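Local coordinates for FBP protein (Leishmania major, PDB 5OEZ) that probably hydrolyses fructose 1,6-bisphosphate to fructose 6-phosphate and phosphate in gluconeogenesis, as a magnesium-dependent homotetramer that also binds AMP, at residues 11-16 with 34-39; 242-247 with 325-330. One frame throughout, in Å; residues are numbered along the deposited sequence.

Interaction 1 of 2, residues 11-16 with 34-39; sequences TLTQYI and AIQTSV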
# COMPACT_ATOMS: atom_id res chain seq x y z
N THR C 11 9.37 11.21 12.54
CA THR C 11 10.04 10.69 11.36
C THR C 11 11.57 10.75 11.48
O THR C 11 12.13 11.49 12.30
CB THR C 11 9.63 11.40 10.06
OG1 THR C 11 10.15 12.74 10.06
CG2 THR C 11 8.10 11.41 9.91
N LEU C 12 12.24 9.96 10.65
CA LEU C 12 13.70 9.93 10.56
C LEU C 12 14.26 11.31 10.22
O LEU C 12 15.17 11.80 10.88
CB LEU C 12 14.16 8.90 9.54
CG LEU C 12 15.67 8.80 9.26
CD1 LEU C 12 16.50 8.78 10.54
CD2 LEU C 12 15.96 7.54 8.45
N THR C 13 13.66 11.95 9.23
CA THR C 13 14.01 13.32 8.86
C THR C 13 13.91 14.29 10.04
O THR C 13 14.79 15.14 10.20
CB THR C 13 13.12 13.77 7.68
OG1 THR C 13 13.47 13.01 6.52
CG2 THR C 13 13.30 15.24 7.36
N GLN C 14 12.83 14.21 10.81
CA GLN C 14 12.66 15.07 11.98
C GLN C 14 13.75 14.80 13.00
O GLN C 14 14.31 15.72 13.56
CB GLN C 14 11.31 14.82 12.67
CG GLN C 14 10.14 15.61 12.13
CD GLN C 14 8.85 15.21 12.84
OE1 GLN C 14 8.58 14.02 13.05
NE2 GLN C 14 8.04 16.19 13.19
N TYR C 15 14.00 13.52 13.26
CA TYR C 15 15.03 13.10 14.21
C TYR C 15 16.42 13.67 13.83
O TYR C 15 17.11 14.21 14.68
CB TYR C 15 15.05 11.56 14.30
CG TYR C 15 16.15 10.96 15.16
CD1 TYR C 15 17.41 10.63 14.62
CD2 TYR C 15 15.94 10.73 16.52
CE1 TYR C 15 18.41 10.10 15.41
CE2 TYR C 15 16.95 10.20 17.32
CZ TYR C 15 18.17 9.89 16.76
OH TYR C 15 19.15 9.37 17.57
N ILE C 16 16.78 13.58 12.56
CA ILE C 16 18.05 14.09 12.04
C ILE C 16 18.16 15.60 12.22
O ILE C 16 19.20 16.11 12.66
CB ILE C 16 18.25 13.75 10.55
CG1 ILE C 16 18.33 12.23 10.32
CG2 ILE C 16 19.48 14.42 9.96
CD1 ILE C 16 19.57 11.56 10.85
N ALA C 34 18.18 11.38 0.62
CA ALA C 34 18.55 10.60 -0.55
C ALA C 34 18.62 9.09 -0.23
O ALA C 34 18.15 8.26 -1.03
CB ALA C 34 19.86 11.11 -1.12
N ILE C 35 19.16 8.74 0.93
CA ILE C 35 19.25 7.34 1.36
C ILE C 35 17.87 6.74 1.63
O ILE C 35 17.60 5.59 1.26
CB ILE C 35 20.18 7.19 2.59
CG1 ILE C 35 21.63 7.45 2.16
CG2 ILE C 35 20.08 5.80 3.19
CD1 ILE C 35 22.65 7.46 3.27
N GLN C 36 17.01 7.49 2.31
CA GLN C 36 15.65 7.03 2.57
C GLN C 36 14.91 6.76 1.26
O GLN C 36 14.25 5.73 1.14
CB GLN C 36 14.86 8.07 3.34
CG GLN C 36 15.23 8.15 4.80
CD GLN C 36 14.43 9.24 5.47
OE1 GLN C 36 13.26 9.04 5.80
NE2 GLN C 36 15.05 10.41 5.68
N THR C 37 15.05 7.67 0.30
CA THR C 37 14.39 7.49 -0.98
C THR C 37 14.87 6.24 -1.67
O THR C 37 14.06 5.47 -2.23
CB THR C 37 14.59 8.72 -1.91
OG1 THR C 37 14.10 9.88 -1.24
CG2 THR C 37 13.81 8.55 -3.20
N SER C 38 16.19 6.03 -1.63
CA SER C 38 16.82 4.85 -2.26
C SER C 38 16.28 3.57 -1.65
O SER C 38 15.95 2.61 -2.36
CB SER C 38 18.34 4.88 -2.10
OG SER C 38 18.89 6.06 -2.65
N VAL C 39 16.19 3.56 -0.32
CA VAL C 39 15.72 2.39 0.41
C VAL C 39 14.28 2.05 0.04
O VAL C 39 13.95 0.88 -0.14
CB VAL C 39 15.92 2.56 1.93
CG1 VAL C 39 15.25 1.45 2.73
CG2 VAL C 39 17.42 2.54 2.25

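Interaction 2 of 2, residues 242-247 with 325-330; sequences TRYSAR and RQEVDL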
# COMPACT_ATOMS: atom_id res chain seq x y z
N THR C 242 26.79 -23.92 29.75
CA THR C 242 25.94 -22.98 29.02
C THR C 242 25.49 -23.56 27.67
O THR C 242 26.33 -23.86 26.82
CB THR C 242 26.69 -21.66 28.79
OG1 THR C 242 27.31 -21.23 30.00
CG2 THR C 242 25.77 -20.53 28.30
N ARG C 243 24.18 -23.70 27.48
CA ARG C 243 23.62 -24.17 26.21
C ARG C 243 23.50 -23.01 25.23
O ARG C 243 23.02 -21.95 25.60
CB ARG C 243 22.26 -24.83 26.42
CG ARG C 243 22.30 -26.08 27.30
CD ARG C 243 22.68 -27.35 26.54
NE ARG C 243 24.02 -27.28 25.94
CZ ARG C 243 25.18 -27.40 26.59
NH1 ARG C 243 25.22 -27.61 27.91
NH2 ARG C 243 26.33 -27.31 25.91
N TYR C 244 23.91 -23.24 23.98
CA TYR C 244 23.90 -22.24 22.91
C TYR C 244 22.94 -22.64 21.78
O TYR C 244 22.83 -23.81 21.47
CB TYR C 244 25.31 -22.07 22.33
CG TYR C 244 26.19 -21.12 23.10
CD1 TYR C 244 26.84 -21.51 24.27
CD2 TYR C 244 26.37 -19.82 22.66
CE1 TYR C 244 27.64 -20.62 24.98
CE2 TYR C 244 27.18 -18.93 23.36
CZ TYR C 244 27.80 -19.33 24.52
OH TYR C 244 28.60 -18.41 25.17
N SER C 245 22.27 -21.65 21.19
CA SER C 245 21.46 -21.83 19.98
C SER C 245 22.23 -21.32 18.79
O SER C 245 22.86 -20.27 18.87
CB SER C 245 20.17 -21.02 20.04
OG SER C 245 19.32 -21.48 21.04
N ALA C 246 22.08 -22.02 17.66
CA ALA C 246 22.64 -21.61 16.38
C ALA C 246 21.55 -21.01 15.47
O ALA C 246 20.43 -21.53 15.40
CB ALA C 246 23.31 -22.79 15.71
N ARG C 247 21.87 -19.88 14.83
CA ARG C 247 21.04 -19.24 13.81
C ARG C 247 21.97 -18.72 12.72
O ARG C 247 22.90 -18.00 13.02
CB ARG C 247 20.26 -18.04 14.38
CG ARG C 247 19.22 -18.38 15.44
CD ARG C 247 18.09 -19.15 14.81
NE ARG C 247 17.01 -19.43 15.76
CZ ARG C 247 16.97 -20.46 16.61
NH1 ARG C 247 17.97 -21.35 16.69
NH2 ARG C 247 15.92 -20.59 17.41
N ARG C 325 29.56 -8.20 23.99
CA ARG C 325 30.95 -8.01 24.35
C ARG C 325 31.59 -9.22 25.04
O ARG C 325 32.73 -9.55 24.75
CB ARG C 325 31.19 -6.67 25.09
CG ARG C 325 30.46 -6.45 26.39
CD ARG C 325 30.77 -5.08 27.03
NE ARG C 325 29.78 -4.70 28.07
CZ ARG C 325 29.88 -4.97 29.38
NH1 ARG C 325 30.92 -5.64 29.87
NH2 ARG C 325 28.91 -4.58 30.21
N GLN C 326 30.87 -9.87 25.95
CA GLN C 326 31.38 -11.07 26.61
C GLN C 326 31.46 -12.27 25.68
O GLN C 326 32.32 -13.11 25.86
CB GLN C 326 30.58 -11.40 27.86
CG GLN C 326 30.76 -10.35 28.96
CD GLN C 326 29.93 -10.62 30.19
OE1 GLN C 326 29.28 -11.67 30.31
NE2 GLN C 326 29.97 -9.69 31.13
N GLU C 327 30.59 -12.34 24.68
CA GLU C 327 30.65 -13.43 23.70
C GLU C 327 31.85 -13.29 22.77
O GLU C 327 32.53 -14.27 22.47
CB GLU C 327 29.37 -13.52 22.86
CG GLU C 327 28.08 -13.73 23.65
CD GLU C 327 28.04 -15.02 24.46
OE1 GLU C 327 28.75 -16.00 24.11
OE2 GLU C 327 27.27 -15.05 25.45
N VAL C 328 32.13 -12.07 22.31
CA VAL C 328 33.34 -11.79 21.53
C VAL C 328 34.62 -12.02 22.36
O VAL C 328 35.59 -12.51 21.82
CB VAL C 328 33.34 -10.38 20.92
CG1 VAL C 328 34.66 -10.07 20.21
CG2 VAL C 328 32.21 -10.26 19.93
N ASP C 329 34.60 -11.67 23.66
CA ASP C 329 35.76 -11.96 24.57
C ASP C 329 36.03 -13.46 24.70
O ASP C 329 37.18 -13.86 24.69
CB ASP C 329 35.55 -11.38 25.98
CG ASP C 329 35.58 -9.84 26.02
OD1 ASP C 329 36.08 -9.20 25.06
OD2 ASP C 329 35.07 -9.26 27.01
N LEU C 330 34.98 -14.28 24.80
CA LEU C 330 35.14 -15.73 24.91
C LEU C 330 35.77 -16.28 23.63
O LEU C 330 36.67 -17.11 23.70
CB LEU C 330 33.80 -16.42 25.20
CG LEU C 330 33.80 -17.95 25.28
CD1 LEU C 330 34.60 -18.40 26.48
CD2 LEU C 330 32.39 -18.53 25.34

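Interaction 1 of 2, residues 11-16 with 34-39
Next to the AMP site of the N-terminal domain, the first turn of helix 12-18 rests on helix 27-47 through Leu12 and Thr13, which both meet the side chain of Gln36. The one polar bond across the pair runs from Gln36 NE2 to Thr13 OG1, 3.2 Å long and nearly straight at 165°. Thr13 OG1 lies only 11° out of the amide plane of Gln36, as expected of an N-H aimed at its acceptor. The glutamine gets there with an extended chain (chi2 178°) that carries its amide across to the other helix; the same NE2 has a weak second bond to Met32 O, one turn back. Leu12 adds van der Waals packing: its CD2 sits 3.8 Å from the methylene Gln36 CG and equally 3.8 Å from the amide carbon Gln36 CD. Thr11 is the N-cap of helix 12-18 and forms a capping box with Gln14: Gln14 N donates to Thr11 OG1 (3.1 Å), while Thr11 N donates to Gln14 OE1 (3.0 Å). This reciprocal pair fixes the start of the turn that bears Leu12 and Thr13. Phe199 of strand 198-203 touches both Leu12 and Gln36. Ile16, an AMP-binding residue when the nucleotide is present, packs on Phe28 and Thr29 of the same site, and Gln14 NE2 bonds to Ser87 OG of a second subunit.

Interaction 2 of 2, residues 242-247 with 325-330
Tyr244 reaches from the chain just ahead of strand 245-246 to Glu327 in the first turn of helix 325-338, tying an edge of the six-stranded sheet of the C-terminal domain to the last helix modelled. The polar part is one short hydrogen bond, Tyr244 OH to Glu327 OE1 at 2.6 Å, with the phenol as donor. It uses the syn lone pair of OE1, on the side of the other carboxylate oxygen, and the acceptor lies at the ring edge, close to its plane; ring and carboxylate planes stand 80° apart. Glu327 is bent at chi2 (-61°), which brings its carboxylate round to a ring approaching from the opposite direction. The second oxygen, Glu327 OE2, accepts from Arg212 N, so this buried carboxylate has a partner on each oxygen, an arrangement that would probably stabilise its negative charge. As for packing, Leu236 of helix 227-238 touches both Tyr244 and Leu330. Tyr244 also touches Tyr215 of strand 214-216, the parallel neighbour of strand 245-246. Across the two segments Leu330 meets only the hydroxyl end of Tyr244, its CD2 coming within 3.8 Å of Tyr244 OH.

In the fold
The two contacts lie on opposite sides of the chain's centre, 34 Å apart between centres and about 21 Å between nearest atoms, so they do not touch. They also come in series: interaction 1 closes within the first forty residues, whereas interaction 2 joins residues 242-247 to the last helix of the modelled chain. Interaction 1 belongs to the N-terminal domain, where its helices pack against strands 177-182 and 198-203 of the eight-stranded sheet; interaction 2 belongs to the C-terminal domain and its own six-stranded sheet. Different subunits border them, the second at interaction 1 and the third at interaction 2. The AMP site adjoins the first. Arg247, which binds fructose 6-phosphate, sits in segment 242-247 but takes no part in the Tyr244-Glu327 contact, which is structural packing.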